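Local coordinates for protein Hep_Hag family (Burkholderia pseudomallei, PDB 3S6L) that probably mediates attachment of the bacterium to host cells as the YadA-like head of the trimeric autotransporter adhesin BoaA, at residues N28-V40 and A43-G55. Sequence-based numbering, arbitrary orientation.
Sequences NGANASGGNGTAV and AASASGTDATALG. With ZN (zinc ion), chain Q.
Thr-38 and Val-40 hydrogen-bond with Ala-53, and Val-40 goes on to Gly-55, so that strands 38-40 and 52-54 run parallel with axes 4.7 Å from each other, while Asn-31 and Ala-32 pair in the same sense with Ser-45 and Ala-46. Each coil thus repeats its neighbour fourteen residues on, and like falls beside like in Thr-38 with Thr-52 and Ala-39 with Ala-53. Between the two strand pairs the interior holds little more than methyl groups: Ala-46 CB rests 3.9 Å from Ala-39 CB and meets Thr-38 O at 3.3 Å, while Ala-44 CB lies 3.6 Å from Val-40 C. Such tight filling illustrates how the left-handed beta-roll of YadA-like heads closes a very narrow coil with alanine and glycine. At the turn, Gly-34 CA passes 3.5 Å from Gly-48 O, an approach with no room for a beta carbon. The opposite sheet face carries Val-40 and Leu-54, which run alongside each other in a common direction; CG of Leu-54 is set anti to the backbone N (chi1 171°), and chi2 of 73° then turns CD1 to within 3.8 Å of Val-40 CB. This face is turned to the other two subunits of the trimer: Val-40 packs on Val-40, and Leu-54 on Thr-52, both of the third subunit. Along it, one water accepts from both Thr-38 OG1 and Thr-52 OG1 and donates to Asn-36 O, tying the threonines of successive coils together. Asn-36 and Asp-50 extend alongside each other, amide and carboxylate planes 21° apart, and Asn-36 ND2 gives a weak bond, 3.3 Å long, to Asp-50 OD1. The other oxygen, Asp-50 OD2, binds the zinc ion at 2.3 Å, with His-64 and two waters as further ligands.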
ATOM      1  N   ASN A  28      26.702   5.358   0.219  1.00 29.30           N
ATOM      2  CA  ASN A  28      27.535   6.152  -0.688  1.00 31.26           C
ATOM      3  C   ASN A  28      26.702   7.145  -1.483  1.00 30.73           C
ATOM      4  O   ASN A  28      25.802   6.735  -2.229  1.00 29.91           O
ATOM      5  CB  ASN A  28      28.356   5.263  -1.624  1.00 33.02           C
ATOM      6  CG  ASN A  28      29.596   4.701  -0.945  1.00 39.02           C
ATOM      7  OD1 ASN A  28      30.085   5.248   0.086  1.00 42.47           O
ATOM      8  ND2 ASN A  28      30.130   3.609  -1.508  1.00 43.23           N
ATOM      9  N   GLY A  29      26.979   8.445  -1.293  1.00 30.41           N
ATOM     10  CA  GLY A  29      26.282   9.502  -2.047  1.00 29.70           C
ATOM     11  C   GLY A  29      24.828   9.710  -1.615  1.00 29.44           C
ATOM     12  O   GLY A  29      24.058  10.354  -2.318  1.00 29.78           O
ATOM     13  N   ALA A  30      24.441   9.170  -0.463  1.00 28.17           N
ATOM     14  CA  ALA A  30      23.099   9.409   0.070  1.00 27.61           C
ATOM     15  C   ALA A  30      22.950  10.861   0.528  1.00 27.55           C
ATOM     16  O   ALA A  30      23.871  11.437   1.087  1.00 27.88           O
ATOM     17  CB  ALA A  30      22.810   8.455   1.213  1.00 26.83           C
ATOM     18  N   ASN A  31      21.802  11.470   0.271  1.00 27.66           N
ATOM     19  CA  ASN A  31      21.645  12.886   0.596  1.00 28.92           C
ATOM     20  C   ASN A  31      20.207  13.269   0.914  1.00 28.02           C
ATOM     21  O   ASN A  31      19.280  13.054   0.121  1.00 27.67           O
ATOM     22  CB  ASN A  31      22.249  13.804  -0.483  1.00 30.23           C
ATOM     23  CG  ASN A  31      22.409  15.267  -0.004  1.00 35.57           C
ATOM     24  OD1 ASN A  31      22.601  15.541   1.198  1.00 40.88           O
ATOM     25  ND2 ASN A  31      22.352  16.216  -0.956  1.00 38.29           N
ATOM     26  N   ALA A  32      20.040  13.813   2.109  1.00 27.35           N
ATOM     27  CA  ALA A  32      18.767  14.262   2.592  1.00 26.34           C
ATOM     28  C   ALA A  32      18.974  15.756   2.849  1.00 26.84           C
ATOM     29  O   ALA A  32      19.701  16.137   3.750  1.00 26.98           O
ATOM     30  CB  ALA A  32      18.421  13.492   3.864  1.00 24.82           C
ATOM     31  N   SER A  33      18.370  16.607   2.039  1.00 27.15           N
ATOM     32  CA  SER A  33      18.684  18.024   2.130  1.00 28.72           C
ATOM     33  C   SER A  33      17.469  18.949   2.256  1.00 28.69           C
ATOM     34  O   SER A  33      17.595  20.147   2.047  1.00 29.69           O
ATOM     35  CB  SER A  33      19.461  18.441   0.889  1.00 29.54           C
ATOM     36  OG  SER A  33      18.612  18.277  -0.253  1.00 32.00           O
ATOM     37  N   GLY A  34      16.296  18.415   2.564  1.00 27.57           N
ATOM     38  CA  GLY A  34      15.095  19.223   2.484  1.00 26.77           C
ATOM     39  C   GLY A  34      14.547  19.716   3.805  1.00 26.85           C
ATOM     40  O   GLY A  34      13.720  20.635   3.827  1.00 28.18           O
ATOM     41  N   GLY A  35      15.022  19.137   4.906  1.00 25.89           N
ATOM     42  CA  GLY A  35      14.474  19.426   6.227  1.00 25.03           C
ATOM     43  C   GLY A  35      13.637  18.208   6.582  1.00 24.39           C
ATOM     44  O   GLY A  35      12.756  17.790   5.790  1.00 23.60           O
ATOM     45  N   ASN A  36      13.921  17.643   7.755  1.00 23.11           N
ATOM     46  CA  ASN A  36      13.296  16.411   8.232  1.00 22.39           C
ATOM     47  C   ASN A  36      13.344  15.311   7.169  1.00 21.53           C
ATOM     48  O   ASN A  36      12.423  14.530   7.013  1.00 20.51           O
ATOM     49  CB  ASN A  36      11.863  16.677   8.686  1.00 22.39           C
ATOM     50  CG  ASN A  36      11.790  17.585   9.889  1.00 23.99           C
ATOM     51  OD1 ASN A  36      12.739  17.689  10.668  1.00 27.20           O
ATOM     52  ND2 ASN A  36      10.661  18.251  10.051  1.00 22.12           N
ATOM     53  N   GLY A  37      14.448  15.265   6.434  1.00 22.05           N
ATOM     54  CA  GLY A  37      14.619  14.290   5.378  1.00 21.30           C
ATOM     55  C   GLY A  37      15.346  13.057   5.832  1.00 20.77           C
ATOM     56  O   GLY A  37      16.081  13.082   6.812  1.00 21.38           O
ATOM     57  N   THR A  38      15.118  11.959   5.126  1.00 20.17           N
ATOM     58  CA  THR A  38      15.814  10.717   5.425  1.00 19.84           C
ATOM     59  C   THR A  38      16.068  10.049   4.107  1.00 20.09           C
ATOM     60  O   THR A  38      15.193   9.964   3.242  1.00 20.02           O
ATOM     61  CB  THR A  38      14.983   9.811   6.359  1.00 19.82           C
ATOM     62  OG1 THR A  38      14.534  10.583   7.465  1.00 18.45           O
ATOM     63  CG2 THR A  38      15.796   8.642   6.870  1.00 19.56           C
ATOM     64  N   ALA A  39      17.290   9.604   3.929  1.00 20.50           N
ATOM     65  CA  ALA A  39      17.694   9.063   2.640  1.00 21.09           C
ATOM     66  C   ALA A  39      18.655   7.947   2.939  1.00 21.41           C
ATOM     67  O   ALA A  39      19.771   8.198   3.428  1.00 22.86           O
ATOM     68  CB  ALA A  39      18.367  10.160   1.737  1.00 19.64           C
ATOM     69  N   VAL A  40      18.236   6.724   2.654  1.00 21.30           N
ATOM     70  CA  VAL A  40      19.055   5.573   2.993  1.00 21.28           C
ATOM     71  C   VAL A  40      19.250   4.657   1.794  1.00 21.15           C
ATOM     72  O   VAL A  40      18.283   4.181   1.210  1.00 20.78           O
ATOM     73  CB  VAL A  40      18.498   4.843   4.259  1.00 21.78           C
ATOM     74  CG1 VAL A  40      19.326   3.559   4.570  1.00 22.04           C
ATOM     75  CG2 VAL A  40      18.545   5.794   5.465  1.00 20.61           C
ATOM     76  N   ALA A  43      23.344   6.308  -3.421  1.00 24.37           N
ATOM     77  CA  ALA A  43      22.784   7.409  -4.191  1.00 24.95           C
ATOM     78  C   ALA A  43      21.301   7.679  -3.876  1.00 24.92           C
ATOM     79  O   ALA A  43      20.619   8.315  -4.676  1.00 25.37           O
ATOM     80  CB  ALA A  43      23.015   7.194  -5.738  1.00 25.26           C
ATOM     81  N   ALA A  44      20.807   7.231  -2.708  1.00 24.35           N
ATOM     82  CA  ALA A  44      19.458   7.619  -2.281  1.00 23.61           C
ATOM     83  C   ALA A  44      19.359   9.132  -2.118  1.00 24.00           C
ATOM     84  O   ALA A  44      20.273   9.778  -1.588  1.00 23.82           O
ATOM     85  CB  ALA A  44      19.072   6.931  -0.983  1.00 22.98           C
ATOM     86  N   SER A  45      18.226   9.700  -2.515  1.00 23.71           N
ATOM     87  CA  SER A  45      18.082  11.140  -2.424  1.00 23.86           C
ATOM     88  C   SER A  45      16.738  11.592  -1.823  1.00 23.69           C
ATOM     89  O   SER A  45      15.681  11.142  -2.221  1.00 24.88           O
ATOM     90  CB  SER A  45      18.355  11.752  -3.802  1.00 24.16           C
ATOM     91  OG  SER A  45      18.050  13.117  -3.782  1.00 27.88           O
ATOM     92  N   ALA A  46      16.768  12.468  -0.845  1.00 23.27           N
ATOM     93  CA  ALA A  46      15.539  13.004  -0.321  1.00 23.14           C
ATOM     94  C   ALA A  46      15.644  14.544  -0.316  1.00 23.62           C
ATOM     95  O   ALA A  46      16.109  15.140   0.656  1.00 22.78           O
ATOM     96  CB  ALA A  46      15.280  12.456   1.094  1.00 22.80           C
ATOM     97  N   SER A  47      15.229  15.182  -1.413  1.00 23.96           N
ATOM     98  CA  SER A  47      15.410  16.629  -1.534  1.00 24.82           C
ATOM     99  C   SER A  47      14.171  17.468  -1.215  1.00 25.16           C
ATOM    100  O   SER A  47      14.301  18.670  -1.011  1.00 26.07           O
ATOM    101  CB  SER A  47      15.979  17.011  -2.917  1.00 25.39           C
ATOM    102  OG  SER A  47      15.016  16.815  -3.941  1.00 24.89           O
ATOM    103  N   GLY A  48      12.981  16.855  -1.180  1.00 24.75           N
ATOM    104  CA  GLY A  48      11.737  17.602  -0.895  1.00 25.01           C
ATOM    105  C   GLY A  48      11.666  17.889   0.600  1.00 25.20           C
ATOM    106  O   GLY A  48      12.380  17.271   1.372  1.00 25.33           O
ATOM    107  N   THR A  49      10.818  18.800   1.045  1.00 25.35           N
ATOM    108  CA  THR A  49      10.691  18.967   2.499  1.00 26.16           C
ATOM    109  C   THR A  49       9.992  17.732   3.121  1.00 24.36           C
ATOM    110  O   THR A  49       9.077  17.195   2.515  1.00 23.81           O
ATOM    111  CB  THR A  49       9.946  20.247   2.859  1.00 27.32           C
ATOM    112  OG1 THR A  49       8.625  20.200   2.286  1.00 31.86           O
ATOM    113  CG2 THR A  49      10.695  21.488   2.312  1.00 28.89           C
ATOM    114  N   ASP A  50      10.440  17.281   4.303  1.00 23.75           N
ATOM    115  CA  ASP A  50       9.796  16.170   5.035  1.00 22.78           C
ATOM    116  C   ASP A  50       9.783  14.886   4.181  1.00 21.87           C
ATOM    117  O   ASP A  50       8.817  14.129   4.162  1.00 21.59           O
ATOM    118  CB  ASP A  50       8.367  16.564   5.495  1.00 23.64           C
ATOM    119  CG  ASP A  50       8.350  17.749   6.513  1.00 27.01           C
ATOM    120  OD1 ASP A  50       9.425  18.148   6.984  1.00 29.69           O
ATOM    121  OD2 ASP A  50       7.265  18.291   6.870  1.00 31.23           O
ATOM    122  N   ALA A  51      10.874  14.638   3.471  1.00 21.18           N
ATOM    123  CA  ALA A  51      10.862  13.610   2.438  1.00 20.10           C
ATOM    124  C   ALA A  51      11.620  12.391   2.930  1.00 19.61           C
ATOM    125  O   ALA A  51      12.518  12.525   3.754  1.00 20.18           O
ATOM    126  CB  ALA A  51      11.461  14.147   1.132  1.00 18.94           C
ATOM    127  N   THR A  52      11.258  11.212   2.430  1.00 18.68           N
ATOM    128  CA  THR A  52      11.845   9.961   2.922  1.00 18.35           C
ATOM    129  C   THR A  52      12.126   9.042   1.747  1.00 18.28           C
ATOM    130  O   THR A  52      11.215   8.693   1.002  1.00 18.84           O
ATOM    131  CB  THR A  52      10.893   9.253   3.901  1.00 18.45           C
ATOM    132  OG1 THR A  52      10.581  10.123   5.006  1.00 18.13           O
ATOM    133  CG2 THR A  52      11.497   7.946   4.420  1.00 18.02           C
ATOM    134  N   ALA A  53      13.391   8.674   1.572  1.00 18.48           N
ATOM    135  CA  ALA A  53      13.832   7.807   0.466  1.00 18.51           C
ATOM    136  C   ALA A  53      14.585   6.609   1.022  1.00 18.63           C
ATOM    137  O   ALA A  53      15.505   6.761   1.838  1.00 19.28           O
ATOM    138  CB  ALA A  53      14.754   8.581  -0.497  1.00 18.80           C
ATOM    139  N   LEU A  54      14.210   5.418   0.586  1.00 17.78           N
ATOM    140  CA  LEU A  54      14.920   4.236   1.020  1.00 17.91           C
ATOM    141  C   LEU A  54      15.194   3.376  -0.206  1.00 18.16           C
ATOM    142  O   LEU A  54      14.278   3.090  -0.997  1.00 18.48           O
ATOM    143  CB  LEU A  54      14.071   3.442   2.030  1.00 18.06           C
ATOM    144  CG  LEU A  54      14.660   2.077   2.372  1.00 17.99           C
ATOM    145  CD1 LEU A  54      15.859   2.325   3.245  1.00 15.93           C
ATOM    146  CD2 LEU A  54      13.679   1.126   3.046  1.00 16.70           C
ATOM    147  N   GLY A  55      16.446   2.972  -0.361  1.00 18.47           N
ATOM    148  CA  GLY A  55      16.857   2.096  -1.458  1.00 18.89           C
ATOM    149  C   GLY A  55      17.842   2.754  -2.405  1.00 18.75           C
ATOM    150  O   GLY A  55      17.913   3.985  -2.466  1.00 19.54           O
TER
HETATM  151 ZN    ZN Q 185       5.822  19.859   6.118  1.00 37.23          ZN
HETATM  152  O   HOH W   1      21.827  11.439  -3.525  1.00 31.75           O
HETATM  153  O   HOH W   2      16.625  20.260  -0.853  1.00 19.91           O
HETATM  154  O   HOH W   3      12.236  11.852   6.883  1.00  8.97           O
HETATM  155  O   HOH W   4       4.134  21.537   5.836  1.00 15.62           O
HETATM  156  O   HOH W   5       4.267  18.771   7.429  1.00 21.26           O